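Local coordinates for uncharacterized hypothetical protein (Bacteroides uniformis, PDB 4EIU) that is of unknown function, but is a β-rich, single-chain member of the DUF3823 family whose N-terminal domain belongs to the transthyretin clan, at residues V169-T174 against D181-S186; N127-A132 against N208-S213; G121-S126 against E242-L247; D76-P81 against T235-Y240; R35-E40 against N50-C55. All coordinates share one frame; numbering follows the deposited sequence.

Interactions 1, 2 and 3 cluster at one end of the chain, their centres 10 to 12 Å apart, around the four-stranded sheet ending in strand 239-247 and the three-stranded sheet that contains strands 115-126 and 129-138. Interaction 2 touches both neighbours. Interaction 5 lies in the DUF3823 N-terminal domain, about 38 Å between centres from interaction 2. Interaction 4, about 16 Å between centres from interaction 5 and joined to it by the Asp76-Arg35 salt bridge, is where the loop after strand 69-76 of the N-terminal sheet meets the segment leading into strand 239-247. Interaction 5 closes first along the chain; interactions 1 and 2 are nested inside the loops closed by 3 and 4, which cross each other.

Interaction 1 of 5, residues V169-T174 against D181-S186; sequences VSYSNT and DERWSS
Val169 and Tyr171 meet the turn 181-186 in two quite different ways. Around Val169 the fit is close. Its N-H points almost straight (177°) at Ser185 OG, 3.0 Å away, while Val169 O receives the N-H of Asp181 at 2.7 Å. Ser185 OG in turn donates to Asp181 O, which locks the hydroxyl between the two backbones. With CG1 anti to the backbone N (chi1 176°), Val169 lays that methyl 3.8 Å from Trp184 CB; Val169 also packs on Val217 and Val219 of strand 216-225. Further out, the edge of the Trp184 six-membered ring approaches the face of Tyr171 in an offset edge-to-face pair, planes 81° apart, with Trp184 CH2 3.5 Å from Tyr171 CZ. The outer margin is looser and wetter: a water bridges Tyr171 N and Asp181 OD2, and exposed Arg183 grips the Asp181 carboxylate side-on, NE to OD1 and NH2 to OD2, the latter at 2.8 Å. OD1 also accepts Arg183 N, closing an Asx turn. The Asp181 charge is matched within its own turn, so the link to segment 169-174 rests on neutral backbone and hydroxyl bonds, the water and the ring pair.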
# COMPACT_ATOMS: atom_id res chain seq x y z
N VAL A 169 -11.91 -8.64 7.09
CA VAL A 169 -13.02 -8.34 7.99
C VAL A 169 -12.47 -8.25 9.40
O VAL A 169 -11.65 -9.08 9.82
CB VAL A 169 -14.10 -9.43 7.87
CG1 VAL A 169 -15.23 -9.21 8.88
CG2 VAL A 169 -14.65 -9.48 6.45
N SER A 170 -12.89 -7.22 10.13
CA SER A 170 -12.43 -7.02 11.50
C SER A 170 -13.49 -6.27 12.32
O SER A 170 -14.27 -5.47 11.78
CB SER A 170 -11.13 -6.21 11.48
OG SER A 170 -10.53 -6.10 12.76
N TYR A 171 -13.54 -6.54 13.62
CA TYR A 171 -14.30 -5.70 14.54
C TYR A 171 -13.72 -4.27 14.57
O TYR A 171 -14.44 -3.31 14.85
CB TYR A 171 -14.33 -6.28 15.95
CG TYR A 171 -15.28 -7.44 16.16
CD1 TYR A 171 -16.62 -7.34 15.79
CD2 TYR A 171 -14.86 -8.62 16.78
CE1 TYR A 171 -17.52 -8.38 16.02
CE2 TYR A 171 -15.75 -9.68 17.01
CZ TYR A 171 -17.08 -9.55 16.62
OH TYR A 171 -17.99 -10.58 16.84
N SER A 172 -12.43 -4.13 14.26
CA SER A 172 -11.77 -2.83 14.37
C SER A 172 -11.87 -2.00 13.08
O SER A 172 -11.73 -2.53 11.95
CB SER A 172 -10.31 -3.00 14.75
OG SER A 172 -9.63 -1.77 14.56
N ASN A 173 -12.08 -0.69 13.25
CA ASN A 173 -12.15 0.21 12.10
C ASN A 173 -10.80 0.48 11.44
O ASN A 173 -10.74 1.15 10.42
CB ASN A 173 -12.86 1.52 12.42
CG ASN A 173 -12.12 2.37 13.44
OD1 ASN A 173 -10.99 2.06 13.83
ND2 ASN A 173 -12.78 3.41 13.91
N THR A 174 -9.72 -0.07 11.99
CA THR A 174 -8.44 -0.06 11.32
C THR A 174 -8.28 -1.33 10.43
O THR A 174 -7.16 -1.66 10.07
CB THR A 174 -7.28 -0.00 12.31
OG1 THR A 174 -7.26 -1.21 13.08
CG2 THR A 174 -7.39 1.20 13.23
N ASP A 181 -9.45 -10.19 10.99
CA ASP A 181 -10.03 -11.32 11.75
C ASP A 181 -10.05 -12.53 10.81
O ASP A 181 -10.77 -12.56 9.78
CB ASP A 181 -11.42 -10.99 12.27
CG ASP A 181 -11.84 -11.89 13.42
OD1 ASP A 181 -11.72 -13.14 13.27
OD2 ASP A 181 -12.29 -11.36 14.46
N GLU A 182 -9.24 -13.53 11.16
CA GLU A 182 -9.11 -14.75 10.37
C GLU A 182 -10.32 -15.69 10.40
O GLU A 182 -10.36 -16.66 9.63
CB GLU A 182 -7.86 -15.51 10.80
CG GLU A 182 -6.58 -14.70 10.56
CD GLU A 182 -5.46 -15.53 10.00
OE1 GLU A 182 -5.36 -16.72 10.35
OE2 GLU A 182 -4.67 -14.99 9.19
N ARG A 183 -11.30 -15.43 11.26
CA ARG A 183 -12.54 -16.21 11.22
C ARG A 183 -13.37 -15.88 9.97
O ARG A 183 -14.08 -16.74 9.42
CB ARG A 183 -13.40 -15.91 12.46
CG ARG A 183 -12.77 -16.29 13.80
CD ARG A 183 -13.65 -15.88 14.98
NE ARG A 183 -13.56 -14.44 15.25
CZ ARG A 183 -13.86 -13.86 16.41
NH1 ARG A 183 -14.29 -14.57 17.45
NH2 ARG A 183 -13.73 -12.54 16.54
N TRP A 184 -13.30 -14.62 9.56
CA TRP A 184 -14.21 -14.06 8.56
C TRP A 184 -13.53 -13.47 7.36
O TRP A 184 -14.16 -13.35 6.30
CB TRP A 184 -15.09 -13.00 9.22
CG TRP A 184 -15.78 -13.50 10.47
CD1 TRP A 184 -16.58 -14.63 10.61
CD2 TRP A 184 -15.77 -12.86 11.81
NE1 TRP A 184 -17.03 -14.75 11.91
CE2 TRP A 184 -16.58 -13.72 12.67
CE3 TRP A 184 -15.17 -11.72 12.35
CZ2 TRP A 184 -16.80 -13.42 14.02
CZ3 TRP A 184 -15.39 -11.43 13.70
CH2 TRP A 184 -16.19 -12.26 14.52
N SER A 185 -12.28 -13.08 7.50
CA SER A 185 -11.51 -12.59 6.35
C SER A 185 -11.43 -13.70 5.28
O SER A 185 -11.46 -14.90 5.60
CB SER A 185 -10.12 -12.14 6.79
OG SER A 185 -10.22 -11.01 7.65
N SER A 186 -11.40 -13.29 4.02
CA SER A 186 -11.39 -14.22 2.92
C SER A 186 -10.47 -13.73 1.83
O SER A 186 -9.91 -12.63 1.91
CB SER A 186 -12.80 -14.45 2.37
OG SER A 186 -13.31 -13.33 1.65
O HOH W 1 -12.11 -8.49 14.86

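Interaction 2 of 5, residues N127-A132 against N208-S213; sequences NGVIKA and NGNVPS
Gly128 O is the polar atom on which the two segments converge. It accepts the N-H of Val211 at 2.8 Å, a fairly straight bond (163°) whose donor is tilted 20° from the carbonyl plane, and the CA-H of Asn210 also leans on it, with Asn210 CA 3.4 Å away. One residue back, Asn127 O takes a second bond from the side-chain amide of Asn210, ND2 to O 2.9 Å. This one is bent at the hydrogen, and the acceptor lies out of the amide plane. A chi1 of -61° sets Asn210 CG anti to the carbonyl carbon, beside the backbone N; the side chain lies alongside Val129, pointing the same way. Two consecutive carbonyls of the 127-128 turn therefore hold one asparagine and the residue after it. Gly128 has a positive phi, and a CB there would run into Val211 O, so the turn can approach the loop this closely only with a bare alpha carbon. The loop 208-213, which leads from strand 202-206 to strand 216-225, is in this way held against the hairpin turn joining strands 115-126 and 129-138; Asn208 fastens its other end to Trp184 and Ser185, and Val211 packs on Val217 of strand 216-225.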
# COMPACT_ATOMS: atom_id res chain seq x y z
N ASN A 127 -27.34 -14.34 6.71
CA ASN A 127 -26.89 -15.35 7.68
C ASN A 127 -25.45 -15.20 8.21
O ASN A 127 -24.70 -16.18 8.32
CB ASN A 127 -27.12 -16.77 7.14
CG ASN A 127 -27.65 -17.71 8.24
OD1 ASN A 127 -28.86 -17.73 8.50
ND2 ASN A 127 -26.75 -18.45 8.90
N GLY A 128 -25.08 -13.97 8.55
CA GLY A 128 -23.75 -13.71 9.11
C GLY A 128 -22.56 -13.86 8.16
O GLY A 128 -21.39 -13.71 8.58
N VAL A 129 -22.84 -14.17 6.89
CA VAL A 129 -21.84 -14.16 5.83
C VAL A 129 -22.06 -12.86 5.04
O VAL A 129 -23.20 -12.50 4.73
CB VAL A 129 -21.91 -15.42 4.91
CG1 VAL A 129 -21.87 -16.70 5.75
CG2 VAL A 129 -23.15 -15.43 4.02
N ILE A 130 -20.96 -12.15 4.77
CA ILE A 130 -20.97 -10.88 4.03
C ILE A 130 -20.47 -11.08 2.60
O ILE A 130 -19.55 -11.88 2.36
CB ILE A 130 -20.06 -9.82 4.69
CG1 ILE A 130 -20.30 -9.75 6.20
CG2 ILE A 130 -20.30 -8.46 4.06
CD1 ILE A 130 -19.39 -8.76 6.89
N LYS A 131 -21.07 -10.33 1.67
CA LYS A 131 -20.80 -10.48 0.24
C LYS A 131 -20.69 -9.10 -0.38
O LYS A 131 -21.59 -8.28 -0.21
CB LYS A 131 -21.94 -11.25 -0.43
CG LYS A 131 -21.88 -11.33 -1.95
CD LYS A 131 -23.03 -12.19 -2.47
CE LYS A 131 -23.22 -12.05 -3.98
NZ LYS A 131 -24.30 -12.94 -4.50
N ALA A 132 -19.60 -8.88 -1.12
CA ALA A 132 -19.27 -7.58 -1.68
C ALA A 132 -18.84 -7.70 -3.13
O ALA A 132 -18.38 -8.75 -3.56
CB ALA A 132 -18.15 -6.94 -0.87
N ASN A 208 -15.74 -15.56 5.23
CA ASN A 208 -15.78 -16.91 5.78
C ASN A 208 -16.54 -16.84 7.09
O ASN A 208 -16.98 -15.74 7.52
CB ASN A 208 -14.36 -17.44 6.03
CG ASN A 208 -13.67 -17.87 4.76
OD1 ASN A 208 -14.17 -18.71 4.03
ND2 ASN A 208 -12.51 -17.30 4.50
N GLY A 209 -16.69 -18.01 7.73
CA GLY A 209 -17.26 -18.07 9.06
C GLY A 209 -18.72 -17.39 8.96
O GLY A 209 -19.36 -17.26 7.84
N ASN A 210 -19.14 -17.00 10.20
CA ASN A 210 -20.43 -16.36 10.41
C ASN A 210 -20.28 -15.35 11.53
O ASN A 210 -19.98 -15.72 12.67
CB ASN A 210 -21.49 -17.39 10.79
CG ASN A 210 -21.68 -18.41 9.68
OD1 ASN A 210 -21.07 -19.56 9.85
ND2 ASN A 210 -22.29 -17.83 8.49
N VAL A 211 -20.43 -14.07 11.19
CA VAL A 211 -20.34 -13.01 12.20
C VAL A 211 -21.66 -12.96 12.94
O VAL A 211 -22.72 -12.95 12.30
CB VAL A 211 -20.02 -11.63 11.59
CG1 VAL A 211 -19.83 -10.59 12.70
CG2 VAL A 211 -18.79 -11.72 10.69
N PRO A 212 -21.63 -12.95 14.29
CA PRO A 212 -22.90 -12.97 15.04
C PRO A 212 -23.77 -11.75 14.75
O PRO A 212 -23.26 -10.63 14.61
CB PRO A 212 -22.45 -12.97 16.51
CG PRO A 212 -21.02 -13.37 16.50
CD PRO A 212 -20.47 -12.85 15.20
N SER A 213 -25.09 -11.98 14.64
CA SER A 213 -26.04 -10.90 14.38
C SER A 213 -26.06 -9.91 15.56
O SER A 213 -25.76 -10.30 16.72
CB SER A 213 -27.41 -11.49 14.13
OG SER A 213 -27.75 -12.29 15.23

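Interaction 3 of 5, residues G121-S126 against E242-L247; sequences GNPQVS and EPMEVL
Pro123 and Asn122 bring the two compact groups of this contact, a pyrrolidine ring and a carboxamide, up to Met244, and no stack forms between flat groups. The proline ring is met at two places: its CD lies 3.8 Å from the selenium of Met244, deposited as selenomethionine, and its CB lies 4.1 Å from Val246 CG2. At the carboxamide, Asn122 OD1 touches the terminal methyl, 3.5 Å from Met244 CE, with the two side chains crossing at about a right angle. Met244 reaches both because its chain runs straight to the selenium and then bends at chi3 (83°), which turns CE toward Asn122. The tightest point is farther along: Val125 CG2 and Val246 CG1 are 3.3 Å apart, nearer than ordinary van der Waals contact. The two methyls of Val246 diverge, CG1 (anti to the backbone N) to Val125 and CG2 to Pro123. Val125 also rests on Pro249. The closest contacts are all between side chains, while the backbones bond within their own sheets, Gln124 to Lys131 and Val246 to Val217. The touching parts run 31° apart; two sheets facing through apolar side chains in this way are consistent with a β-sandwich.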
# COMPACT_ATOMS: atom_id res chain seq x y z
N GLY A 121 -20.71 -2.10 -4.86
CA GLY A 121 -22.00 -1.98 -4.15
C GLY A 121 -21.86 -1.67 -2.67
O GLY A 121 -20.79 -1.39 -2.18
N ASN A 122 -22.98 -1.73 -1.96
CA ASN A 122 -22.98 -1.91 -0.51
C ASN A 122 -22.89 -3.41 -0.25
O ASN A 122 -23.59 -4.18 -0.91
CB ASN A 122 -24.28 -1.40 0.12
CG ASN A 122 -24.34 0.10 0.16
OD1 ASN A 122 -23.43 0.76 0.67
ND2 ASN A 122 -25.42 0.67 -0.38
N PRO A 123 -22.03 -3.85 0.68
CA PRO A 123 -21.98 -5.29 0.96
C PRO A 123 -23.31 -5.88 1.50
O PRO A 123 -23.75 -5.47 2.56
CB PRO A 123 -20.87 -5.40 2.02
CG PRO A 123 -19.98 -4.22 1.74
CD PRO A 123 -20.90 -3.12 1.29
N GLN A 124 -23.94 -6.79 0.76
CA GLN A 124 -25.13 -7.52 1.25
C GLN A 124 -24.72 -8.45 2.39
O GLN A 124 -23.64 -9.02 2.36
CB GLN A 124 -25.72 -8.41 0.15
CG GLN A 124 -26.36 -7.73 -1.06
CD GLN A 124 -26.75 -8.74 -2.14
OE1 GLN A 124 -26.11 -8.83 -3.19
NE2 GLN A 124 -27.81 -9.52 -1.89
N VAL A 125 -25.59 -8.65 3.38
CA VAL A 125 -25.38 -9.67 4.43
C VAL A 125 -26.58 -10.61 4.47
O VAL A 125 -27.73 -10.17 4.39
CB VAL A 125 -25.20 -9.03 5.83
CG1 VAL A 125 -24.96 -10.10 6.89
CG2 VAL A 125 -24.07 -8.01 5.82
N SER A 126 -26.31 -11.91 4.57
CA SER A 126 -27.36 -12.94 4.73
C SER A 126 -26.78 -14.11 5.52
O SER A 126 -25.83 -14.76 5.07
CB SER A 126 -27.89 -13.42 3.38
N GLU A 242 -11.18 1.85 0.50
CA GLU A 242 -11.66 2.45 1.73
C GLU A 242 -12.37 1.36 2.53
O GLU A 242 -12.93 0.42 1.93
CB GLU A 242 -12.65 3.57 1.44
CG GLU A 242 -12.00 4.85 0.93
CD GLU A 242 -13.05 5.83 0.43
OE1 GLU A 242 -13.90 6.25 1.24
OE2 GLU A 242 -13.06 6.14 -0.78
N PRO A 243 -12.31 1.44 3.88
CA PRO A 243 -13.13 0.53 4.69
C PRO A 243 -14.61 0.86 4.60
O PRO A 243 -14.99 1.96 4.21
CB PRO A 243 -12.62 0.76 6.12
CG PRO A 243 -11.99 2.09 6.12
CD PRO A 243 -11.49 2.35 4.71
N MSE A 244 -15.46 -0.11 4.93
CA MSE A 244 -16.88 0.11 5.03
C MSE A 244 -17.40 -0.60 6.27
O MSE A 244 -16.92 -1.69 6.63
CB MSE A 244 -17.60 -0.40 3.78
CG MSE A 244 -17.26 0.37 2.52
SE MSE A 244 -18.35 -0.26 1.05
CE MSE A 244 -20.01 0.71 1.28
N GLU A 245 -18.35 0.05 6.93
CA GLU A 245 -19.01 -0.50 8.10
C GLU A 245 -20.17 -1.34 7.63
O GLU A 245 -20.94 -0.90 6.77
CB GLU A 245 -19.51 0.62 8.99
CG GLU A 245 -20.09 0.14 10.31
CD GLU A 245 -20.67 1.27 11.11
OE1 GLU A 245 -19.93 2.24 11.37
OE2 GLU A 245 -21.86 1.20 11.45
N VAL A 246 -20.30 -2.54 8.19
CA VAL A 246 -21.38 -3.44 7.87
C VAL A 246 -22.11 -3.90 9.13
O VAL A 246 -21.52 -4.46 10.05
CB VAL A 246 -20.89 -4.70 7.14
CG1 VAL A 246 -22.09 -5.57 6.74
CG2 VAL A 246 -20.06 -4.29 5.92
N LEU A 247 -23.41 -3.66 9.16
CA LEU A 247 -24.21 -4.05 10.31
C LEU A 247 -24.81 -5.42 9.98
O LEU A 247 -25.55 -5.54 9.00
CB LEU A 247 -25.28 -2.99 10.58
CG LEU A 247 -24.81 -1.57 10.98
CD1 LEU A 247 -23.89 -0.90 9.96
CD2 LEU A 247 -26.03 -0.69 11.24

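Interaction 4 of 5, residues D76-P81 against T235-Y240; sequences DGPFIP and TRRWNY
Pro78 stands at the centre of an inverse gamma turn and packs its ring against the backbone at Arg237 and Trp238. Its CB lies 3.4 Å from Trp238 O and 4.0 Å from Arg237 CB, so the ring is wedged against main chain as much as side chain. Asn239 ND2 donates to Pro78 O at 3.1 Å, in the carbonyl plane on a lone pair. Asn239 OD1 is held by Leu115, which fixes the rotation of the amide. An alanine in place of Asn239 would probably leave Pro78 O without this side-chain donor and Leu115 without its acceptor, opening a gap beside the proline ring. Nearby, Arg237, extended from CG to NE, passes Gly77 with CD 3.5 Å from Gly77 CA. Its guanidinium goes on to Gly33 O, Ser31 O and Thr229 O. A CB on Gly77 would clash with Phe79 CE2 in this conformation. The contact is buried close to the centre of the chain: the loop between strands 69-76 and 83-85 of the N-terminal sheet meets segment 235-240, which runs into strand 239-247, an outermost strand of the four-stranded sheet within this chain.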
# COMPACT_ATOMS: atom_id res chain seq x y z
N ASP A 76 8.68 3.59 0.62
CA ASP A 76 8.48 2.37 -0.18
C ASP A 76 7.06 1.84 0.13
O ASP A 76 6.56 1.98 1.27
CB ASP A 76 9.50 1.33 0.26
CG ASP A 76 10.92 1.70 -0.13
OD1 ASP A 76 11.39 1.31 -1.21
OD2 ASP A 76 11.61 2.32 0.69
N GLY A 77 6.42 1.22 -0.85
CA GLY A 77 5.05 0.85 -0.67
C GLY A 77 4.53 0.10 -1.86
O GLY A 77 5.34 -0.39 -2.64
N PRO A 78 3.18 0.03 -2.00
CA PRO A 78 2.50 -0.61 -3.15
C PRO A 78 2.44 0.35 -4.36
O PRO A 78 1.38 0.71 -4.83
CB PRO A 78 1.12 -0.93 -2.58
CG PRO A 78 0.85 0.24 -1.67
CD PRO A 78 2.19 0.49 -1.01
N PHE A 79 3.63 0.71 -4.80
CA PHE A 79 3.85 1.67 -5.87
C PHE A 79 5.25 1.49 -6.46
O PHE A 79 6.17 0.95 -5.84
CB PHE A 79 3.57 3.12 -5.42
CG PHE A 79 4.28 3.54 -4.14
CD1 PHE A 79 5.62 3.87 -4.16
CD2 PHE A 79 3.57 3.63 -2.94
CE1 PHE A 79 6.24 4.33 -2.98
CE2 PHE A 79 4.19 4.05 -1.75
CZ PHE A 79 5.52 4.38 -1.79
N ILE A 80 5.41 1.99 -7.69
CA ILE A 80 6.66 1.86 -8.41
C ILE A 80 7.77 2.39 -7.52
O ILE A 80 7.65 3.49 -6.97
CB ILE A 80 6.65 2.64 -9.74
CG1 ILE A 80 5.71 1.94 -10.73
CG2 ILE A 80 8.07 2.69 -10.35
CD1 ILE A 80 5.66 2.58 -12.12
N PRO A 81 8.82 1.60 -7.34
CA PRO A 81 9.93 2.14 -6.50
C PRO A 81 10.46 3.48 -6.97
O PRO A 81 10.70 3.67 -8.19
CB PRO A 81 11.01 1.08 -6.63
CG PRO A 81 10.25 -0.18 -6.94
CD PRO A 81 9.09 0.23 -7.79
N THR A 235 8.48 -8.87 0.18
CA THR A 235 7.20 -8.32 0.57
C THR A 235 6.43 -7.77 -0.59
O THR A 235 6.79 -6.76 -1.15
CB THR A 235 7.35 -7.20 1.63
OG1 THR A 235 8.25 -7.65 2.64
CG2 THR A 235 6.01 -6.86 2.26
N ARG A 236 5.33 -8.44 -0.94
CA ARG A 236 4.46 -7.96 -2.00
C ARG A 236 3.28 -7.24 -1.37
O ARG A 236 2.43 -7.85 -0.73
CB ARG A 236 4.03 -9.10 -2.91
CG ARG A 236 5.21 -9.87 -3.48
CD ARG A 236 4.80 -10.91 -4.53
NE ARG A 236 3.98 -12.00 -3.98
CZ ARG A 236 2.65 -12.12 -4.12
NH1 ARG A 236 1.89 -11.24 -4.76
NH2 ARG A 236 2.05 -13.15 -3.56
N ARG A 237 3.26 -5.92 -1.52
CA ARG A 237 2.37 -5.06 -0.75
C ARG A 237 1.04 -4.84 -1.48
O ARG A 237 1.02 -4.64 -2.69
CB ARG A 237 3.02 -3.73 -0.49
CG ARG A 237 4.38 -3.82 0.21
CD ARG A 237 5.02 -2.45 0.56
NE ARG A 237 6.33 -2.80 1.06
CZ ARG A 237 6.71 -2.86 2.30
NH1 ARG A 237 5.94 -2.39 3.30
NH2 ARG A 237 7.91 -3.39 2.53
N TRP A 238 -0.05 -4.92 -0.72
CA TRP A 238 -1.39 -4.59 -1.21
C TRP A 238 -1.67 -3.14 -1.40
O TRP A 238 -1.32 -2.26 -0.57
CB TRP A 238 -2.46 -5.17 -0.28
CG TRP A 238 -2.55 -6.67 -0.26
CD1 TRP A 238 -3.03 -7.52 -1.25
CD2 TRP A 238 -2.13 -7.56 0.82
NE1 TRP A 238 -2.97 -8.82 -0.86
CE2 TRP A 238 -2.46 -8.91 0.37
CE3 TRP A 238 -1.63 -7.37 2.10
CZ2 TRP A 238 -2.20 -10.01 1.16
CZ3 TRP A 238 -1.36 -8.50 2.88
CH2 TRP A 238 -1.63 -9.78 2.42
N ASN A 239 -2.42 -2.88 -2.48
CA ASN A 239 -3.27 -1.69 -2.57
C ASN A 239 -4.64 -1.96 -1.97
O ASN A 239 -5.12 -3.09 -1.98
CB ASN A 239 -3.40 -1.19 -4.00
CG ASN A 239 -2.07 -0.69 -4.54
OD1 ASN A 239 -1.46 -1.35 -5.38
ND2 ASN A 239 -1.60 0.46 -4.06
N TYR A 240 -5.24 -0.91 -1.41
CA TYR A 240 -6.40 -1.04 -0.56
C TYR A 240 -7.53 -0.12 -0.97
O TYR A 240 -7.30 1.00 -1.42
CB TYR A 240 -6.04 -0.65 0.89
CG TYR A 240 -5.35 -1.71 1.74
CD1 TYR A 240 -6.10 -2.56 2.54
CD2 TYR A 240 -3.96 -1.79 1.83
CE1 TYR A 240 -5.49 -3.50 3.35
CE2 TYR A 240 -3.36 -2.74 2.62
CZ TYR A 240 -4.15 -3.56 3.43
OH TYR A 240 -3.54 -4.50 4.26

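Interaction 5 of 5, residues R35-E40 against N50-C55; sequences RVRLTE and NPDFYC
Val36 sits over one face of the Phe53 ring, its CB 3.9 Å from the ring centroid and 18° off the normal, a CH-pi contact. Val36 CG1 reaches Phe53 CZ at 3.6 Å, and Leu38 CD1 comes up at the ring edge, near its plane. Phe53 CG falls between the backbone N and the carbonyl carbon (chi1 64°), which starts the ring off toward Val36 and Leu38. Cys55 SG lies beside Val36 CG2. The backbones run antiparallel as neighbouring strands of the N-terminal sheet, in the transthyretin-clan domain, with strand 53-54 at its edge: Val36 and Phe53 form the hydrogen-bonded pair, with Val36 N 2.7 Å from Phe53 O and Phe53 N donating back to Val36 O, and Arg35 and Tyr54 the non-hydrogen-bonded one. Toward Asn50 the strands part, and a water bridges Leu38 O to Asn50 N and OD1. On the face that carries Arg35, Tyr54 CE2 rests 3.5 Å from Arg35 CB. Arg37 grips Asp52 side-on, NE to OD1 at 3.0 Å and NH2 to OD2 at 2.8 Å, the two groups nearly coplanar. An alanine in place of Arg37 would probably leave the Asp52 carboxylate without its two-pronged mate and freer to turn, though Gln48 also bonds to OD1. Arg35 NE lies farther from Asp52 OD2, a long charge contact at 3.8 Å, and its NH2 pairs with Asp76.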
# COMPACT_ATOMS: atom_id res chain seq x y z
N ARG A 35 6.30 2.35 4.10
CA ARG A 35 7.48 2.59 4.93
C ARG A 35 8.10 3.94 4.69
O ARG A 35 8.27 4.35 3.54
CB ARG A 35 8.51 1.49 4.70
CG ARG A 35 9.61 1.39 5.75
CD ARG A 35 10.62 0.32 5.39
NE ARG A 35 11.44 0.79 4.27
CZ ARG A 35 12.41 0.09 3.70
NH1 ARG A 35 12.72 -1.14 4.12
NH2 ARG A 35 13.06 0.62 2.67
N VAL A 36 8.52 4.58 5.78
CA VAL A 36 9.17 5.89 5.73
C VAL A 36 10.52 5.76 6.44
O VAL A 36 10.61 5.33 7.60
CB VAL A 36 8.31 6.99 6.42
CG1 VAL A 36 8.94 8.37 6.23
CG2 VAL A 36 6.86 6.95 5.88
N ARG A 37 11.57 6.20 5.74
CA ARG A 37 12.95 6.16 6.25
C ARG A 37 13.59 7.52 6.13
O ARG A 37 13.75 8.07 5.00
CB ARG A 37 13.75 5.09 5.46
CG ARG A 37 15.24 5.07 5.72
CD ARG A 37 15.92 3.91 5.01
NE ARG A 37 15.46 2.63 5.55
CZ ARG A 37 15.78 1.46 5.03
NH1 ARG A 37 16.61 1.41 3.99
NH2 ARG A 37 15.32 0.34 5.56
N LEU A 38 13.98 8.04 7.28
CA LEU A 38 14.62 9.33 7.42
C LEU A 38 16.09 9.13 7.75
O LEU A 38 16.42 8.60 8.81
CB LEU A 38 13.94 10.15 8.56
CG LEU A 38 12.38 10.27 8.56
CD1 LEU A 38 11.82 11.02 9.79
CD2 LEU A 38 11.86 10.89 7.30
N THR A 39 16.96 9.60 6.86
CA THR A 39 18.42 9.58 7.08
C THR A 39 18.93 11.00 7.16
O THR A 39 18.70 11.80 6.25
CB THR A 39 19.11 8.87 5.90
OG1 THR A 39 18.41 7.67 5.60
CG2 THR A 39 20.56 8.51 6.18
N GLU A 40 19.63 11.32 8.24
CA GLU A 40 20.25 12.62 8.38
C GLU A 40 21.49 12.69 7.49
O GLU A 40 22.34 11.82 7.55
CB GLU A 40 20.69 12.94 9.81
CG GLU A 40 20.76 14.44 9.96
CD GLU A 40 21.51 14.92 11.16
OE1 GLU A 40 21.78 14.13 12.09
OE2 GLU A 40 21.81 16.13 11.12
N ASN A 50 15.98 7.67 13.44
CA ASN A 50 14.60 7.22 13.59
C ASN A 50 14.39 5.88 12.88
O ASN A 50 14.63 5.78 11.67
CB ASN A 50 13.65 8.24 12.98
CG ASN A 50 13.82 9.62 13.57
OD1 ASN A 50 14.49 10.46 12.99
ND2 ASN A 50 13.23 9.84 14.74
N PRO A 51 13.99 4.84 13.63
CA PRO A 51 13.61 3.60 12.96
C PRO A 51 12.62 3.82 11.81
O PRO A 51 11.87 4.81 11.80
CB PRO A 51 13.00 2.73 14.07
CG PRO A 51 13.26 3.43 15.36
CD PRO A 51 13.71 4.83 15.07
N ASP A 52 12.69 2.95 10.80
CA ASP A 52 11.71 2.97 9.78
C ASP A 52 10.33 2.98 10.43
O ASP A 52 10.10 2.25 11.39
CB ASP A 52 11.79 1.72 8.91
CG ASP A 52 13.08 1.62 8.11
OD1 ASP A 52 13.83 2.62 8.05
OD2 ASP A 52 13.33 0.52 7.55
N PHE A 53 9.43 3.78 9.89
CA PHE A 53 8.07 3.86 10.46
C PHE A 53 7.08 3.85 9.35
O PHE A 53 7.49 3.88 8.17
CB PHE A 53 7.90 5.03 11.44
CG PHE A 53 8.07 6.39 10.83
CD1 PHE A 53 9.32 7.00 10.81
CD2 PHE A 53 6.99 7.10 10.34
CE1 PHE A 53 9.49 8.27 10.27
CE2 PHE A 53 7.17 8.34 9.75
CZ PHE A 53 8.42 8.93 9.72
N TYR A 54 5.80 3.73 9.69
CA TYR A 54 4.75 3.44 8.70
C TYR A 54 3.62 4.48 8.70
O TYR A 54 3.25 5.05 9.76
CB TYR A 54 4.25 2.01 8.90
CG TYR A 54 5.33 1.04 8.61
CD1 TYR A 54 6.24 0.65 9.59
CD2 TYR A 54 5.51 0.52 7.32
CE1 TYR A 54 7.29 -0.19 9.30
CE2 TYR A 54 6.57 -0.32 7.04
CZ TYR A 54 7.45 -0.68 8.04
OH TYR A 54 8.50 -1.49 7.73
N CYS A 55 3.14 4.78 7.49
CA CYS A 55 1.94 5.58 7.29
C CYS A 55 0.72 4.97 8.00
O CYS A 55 0.58 3.76 8.15
CB CYS A 55 1.57 5.71 5.83
SG CYS A 55 2.78 6.64 4.85
O HOH W 2 12.76 6.66 9.63
O HOH W 3 16.53 9.71 11.19